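Local coordinates for protein geranyltranstransferase (Enterococcus faecalis, PDB 3P8L) that probably catalyses the magnesium-dependent condensation of isopentenyl diphosphate with geranyl diphosphate to give farnesyl diphosphate and diphosphate, at residues V143-Q148 and G197-N202; L59-A64 and F192-G197. All coordinates share one frame; numbering follows the deposited sequence. Where two conformers were deposited one is given.

Interaction 1. Residues V143-Q148 and G197-N202; sequences VLLMQQ and GGVLAN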
# COMPACT_ATOMS: atom_id res chain seq x y z
N VAL A 143 4.19 13.66 -5.47
CA VAL A 143 4.87 13.30 -4.23
C VAL A 143 4.09 13.74 -3.00
O VAL A 143 3.97 12.97 -2.05
CB VAL A 143 6.35 13.82 -4.21
CG1 VAL A 143 6.96 13.83 -2.79
CG2 VAL A 143 7.20 12.98 -5.11
N LEU A 144 3.53 14.95 -3.05
CA LEU A 144 2.69 15.45 -1.96
C LEU A 144 1.47 14.54 -1.72
O LEU A 144 1.14 14.22 -0.59
CB LEU A 144 2.22 16.89 -2.25
CG LEU A 144 1.27 17.55 -1.25
CD1 LEU A 144 1.87 17.61 0.15
CD2 LEU A 144 0.86 18.94 -1.73
N LEU A 145 0.82 14.15 -2.80
CA LEU A 145 -0.42 13.38 -2.67
C LEU A 145 -0.13 11.93 -2.24
O LEU A 145 -0.95 11.33 -1.54
CB LEU A 145 -1.26 13.47 -3.94
CG LEU A 145 -1.95 14.83 -4.18
CD1 LEU A 145 -2.98 14.72 -5.28
CD2 LEU A 145 -2.61 15.37 -2.94
N MET A 146 1.04 11.41 -2.61
CA MET A 146 1.47 10.07 -2.17
C MET A 146 1.79 10.10 -0.68
O MET A 146 1.39 9.20 0.07
CB MET A 146 2.65 9.55 -3.01
CG MET A 146 2.26 9.05 -4.42
SD MET A 146 3.60 8.36 -5.44
CE MET A 146 4.82 9.67 -5.41
N GLN A 147 2.48 11.15 -0.25
CA GLN A 147 2.75 11.41 1.17
C GLN A 147 1.47 11.47 1.97
O GLN A 147 1.34 10.84 3.04
CB GLN A 147 3.52 12.73 1.36
CG GLN A 147 5.00 12.68 1.00
CD GLN A 147 5.66 14.06 0.92
OE1 GLN A 147 4.99 15.09 1.01
NE2 GLN A 147 6.98 14.07 0.75
N GLN A 148 0.51 12.23 1.45
CA GLN A 148 -0.74 12.47 2.15
C GLN A 148 -1.64 11.21 2.17
O GLN A 148 -2.29 10.91 3.17
CB GLN A 148 -1.47 13.66 1.53
CG GLN A 148 -0.83 15.04 1.87
CD GLN A 148 -0.85 15.36 3.35
OE1 GLN A 148 -1.90 15.30 4.00
NE2 GLN A 148 0.31 15.70 3.90
N GLY A 197 -8.54 17.43 -3.23
CA GLY A 197 -9.35 18.40 -3.98
C GLY A 197 -8.68 19.78 -4.05
O GLY A 197 -8.55 20.34 -5.13
N GLY A 198 -8.23 20.28 -2.90
CA GLY A 198 -7.46 21.54 -2.84
C GLY A 198 -6.18 21.60 -3.65
O GLY A 198 -5.89 22.60 -4.30
N VAL A 199 -5.41 20.51 -3.62
CA VAL A 199 -4.14 20.41 -4.32
C VAL A 199 -4.37 20.34 -5.83
O VAL A 199 -3.67 20.99 -6.62
CB VAL A 199 -3.33 19.19 -3.80
CG1 VAL A 199 -2.14 18.87 -4.68
CG2 VAL A 199 -2.89 19.42 -2.37
N LEU A 200 -5.37 19.55 -6.22
CA LEU A 200 -5.76 19.43 -7.61
C LEU A 200 -6.24 20.77 -8.19
O LEU A 200 -6.06 21.02 -9.37
CB LEU A 200 -6.85 18.35 -7.79
CG LEU A 200 -6.40 16.90 -7.50
CD1 LEU A 200 -7.60 15.94 -7.43
CD2 LEU A 200 -5.40 16.41 -8.51
N ALA A 201 -6.83 21.61 -7.33
CA ALA A 201 -7.35 22.89 -7.76
C ALA A 201 -6.37 24.06 -7.53
O ALA A 201 -6.75 25.23 -7.67
CB ALA A 201 -8.68 23.17 -7.07
N ASN A 202 -5.13 23.72 -7.18
CA ASN A 202 -4.06 24.69 -6.92
C ASN A 202 -4.33 25.75 -5.86
O ASN A 202 -3.91 26.90 -6.00
CB ASN A 202 -3.59 25.37 -8.23
CG ASN A 202 -2.15 25.05 -8.56
OD1 ASN A 202 -1.87 24.36 -9.53
ND2 ASN A 202 -1.23 25.54 -7.73
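Val199 meets two consecutive leucines of helix 139-153, Leu144 and Leu145. Every contact between 143-148 and 197-202 is apolar. Leu145 and Val199 reach toward each other tip to tip, Leu145 lying mainly against one valine methyl, with its CD2 3.9 Å from Val199 CG1 and the valine CB hardly farther off. With CG1 anti to the backbone N (chi1 168°), Val199 turns its other methyl, CG2, to Leu144, whose chain crosses it obliquely and brings CD2 to 3.8 Å from that CG2. Leu200 joins only loosely: its CD2 lies 4.4 Å from CD1 of Leu145, and it also packs on Val76 of helix 71-92 and on Val58 and Val62 of helix 53-64.

Just past Val199 and Leu200, helix 175-200 ends in a Schellman motif, with Asn202 as its C-prime residue at positive phi: Gln203 N is bonded to Gly198 O, and Asn202 N to Val199 O at 3.1 Å. The far side of 143-148 faces the second subunit, where Gln147 NE2 is hydrogen-bonded to Ser133 O of that chain. Methyl packing without directional bonds implies that shape and the exclusion of water, more than any polar pairing, join the dimer-facing helix to the C-terminal turn of helix 175-200.

Interaction 2. Residues L59-A64 and F192-G197; sequences LTTVAA and FALIAG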
# COMPACT_ATOMS: atom_id res chain seq x y z
N LEU A 59 -13.84 15.05 -6.23
CA LEU A 59 -14.36 15.68 -7.44
C LEU A 59 -15.27 16.88 -7.16
O LEU A 59 -15.22 17.90 -7.87
CB LEU A 59 -15.06 14.65 -8.32
CG LEU A 59 -14.15 13.52 -8.82
CD1 LEU A 59 -14.93 12.65 -9.75
CD2 LEU A 59 -12.86 14.00 -9.51
N THR A 60 -16.07 16.78 -6.10
CA THR A 60 -16.94 17.87 -5.70
C THR A 60 -16.10 19.07 -5.28
O THR A 60 -16.45 20.22 -5.57
CB THR A 60 -17.92 17.41 -4.61
OG1 THR A 60 -18.65 16.26 -5.09
CG2 THR A 60 -18.91 18.50 -4.26
N THR A 61 -14.96 18.81 -4.62
CA THR A 61 -14.08 19.86 -4.11
C THR A 61 -13.44 20.59 -5.30
O THR A 61 -13.38 21.82 -5.29
CB THR A 61 -13.05 19.29 -3.10
OG1 THR A 61 -13.76 18.74 -1.99
CG2 THR A 61 -12.10 20.36 -2.59
N VAL A 62 -13.01 19.84 -6.30
CA VAL A 62 -12.48 20.40 -7.55
C VAL A 62 -13.56 21.25 -8.26
O VAL A 62 -13.27 22.35 -8.78
CB VAL A 62 -11.92 19.29 -8.48
CG1 VAL A 62 -11.48 19.84 -9.84
CG2 VAL A 62 -10.74 18.57 -7.81
N ALA A 63 -14.81 20.77 -8.24
CA ALA A 63 -15.95 21.48 -8.82
C ALA A 63 -16.23 22.81 -8.11
O ALA A 63 -16.45 23.82 -8.76
CB ALA A 63 -17.21 20.61 -8.83
N ALA A 64 -16.20 22.77 -6.78
CA ALA A 64 -16.33 23.96 -5.94
C ALA A 64 -15.36 25.10 -6.30
O ALA A 64 -15.73 26.27 -6.19
CB ALA A 64 -16.20 23.59 -4.48
N PHE A 192 -8.07 13.41 3.58
CA PHE A 192 -7.31 13.29 2.34
C PHE A 192 -8.15 13.73 1.14
O PHE A 192 -7.62 14.42 0.26
CB PHE A 192 -6.78 11.86 2.08
CG PHE A 192 -6.10 11.74 0.74
CD1 PHE A 192 -4.77 12.11 0.60
CD2 PHE A 192 -6.80 11.31 -0.40
CE1 PHE A 192 -4.13 12.01 -0.63
CE2 PHE A 192 -6.18 11.24 -1.63
CZ PHE A 192 -4.84 11.59 -1.74
N ALA A 193 -9.42 13.33 1.06
CA ALA A 193 -10.21 13.67 -0.12
C ALA A 193 -10.29 15.19 -0.33
O ALA A 193 -10.13 15.68 -1.45
CB ALA A 193 -11.61 13.08 -0.04
N LEU A 194 -10.52 15.92 0.75
CA LEU A 194 -10.61 17.40 0.72
C LEU A 194 -9.27 18.10 0.41
O LEU A 194 -9.22 19.00 -0.45
CB LEU A 194 -11.23 17.94 2.02
CG LEU A 194 -12.76 18.09 2.09
CD1 LEU A 194 -13.24 19.22 1.20
CD2 LEU A 194 -13.53 16.79 1.77
N ILE A 195 -8.21 17.65 1.09
CA ILE A 195 -6.83 18.05 0.81
C ILE A 195 -6.48 17.84 -0.64
O ILE A 195 -6.00 18.76 -1.30
CB ILE A 195 -5.81 17.28 1.72
CG1 ILE A 195 -5.95 17.75 3.17
CG2 ILE A 195 -4.37 17.44 1.23
CD1 ILE A 195 -5.02 17.04 4.11
N ALA A 196 -6.76 16.63 -1.16
CA ALA A 196 -6.47 16.34 -2.55
C ALA A 196 -7.25 17.23 -3.51
O ALA A 196 -6.70 17.68 -4.52
CB ALA A 196 -6.73 14.86 -2.88
N GLY A 197 -8.54 17.43 -3.23
CA GLY A 197 -9.35 18.40 -3.98
C GLY A 197 -8.68 19.78 -4.05
O GLY A 197 -8.55 20.34 -5.13
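Thr61 and Gly197, the two residues most buried by this contact, bring helices 53-64 and 175-200 together at a point where Thr61 CA and Gly197 CA are 5.0 Å apart. The threonine lays its methyl over the bare backbone of the glycine, CG2 lying 3.7 Å from Gly197 CA and almost as near the carbonyl carbon. OG1 stands beside the backbone N of Thr61 (chi1 -62°), which leaves CG2 anti to that N and over the glycine; the hydroxyl is hydrogen-bonded to Leu57 O one turn back. It is thus satisfied within its own helix although it sits in a buried interface.

Locally the axes approach to 8.2 Å and cross at -35°, running roughly parallel in the N-to-C sense. The pair is part of the all-helical isoprenoid synthase fold of the FPP/GGPP synthase family, and here a glycine on one helix receives a side chain of the other.

Leu194, a turn before Gly197, crosses Thr61 at about a right angle and puts CD1 3.3 Å from Thr61 OG1, a close approach of methyl to oxygen. It also packs on Leu211, Phe214 and Ala215 of helix 205-230. Beyond the glycine, Val62 sets CG2 3.9 Å from Gly197 O.

Both contacts use helix 175-200, whose last turns meet different partners: helix 139-153 in interaction 1 and helix 53-64 in interaction 2. Gly197 belongs to both but touches only in interaction 2. Both are buried. Interaction 2 sits deeper, its centre about 11 Å from the chain centre against about 15 Å for interaction 1, which includes the partly exposed Leu144 and has the second subunit behind it. In interaction 1, methyls of branched side chains fill the gap between backbones whose nearest CA atoms, Leu145 CA and Val199 CA, are 8.1 Å apart; interaction 2 sets a threonine directly against glycine backbone. Their segments also touch where Phe192 CE1 packs 3.4 Å from Leu145 O.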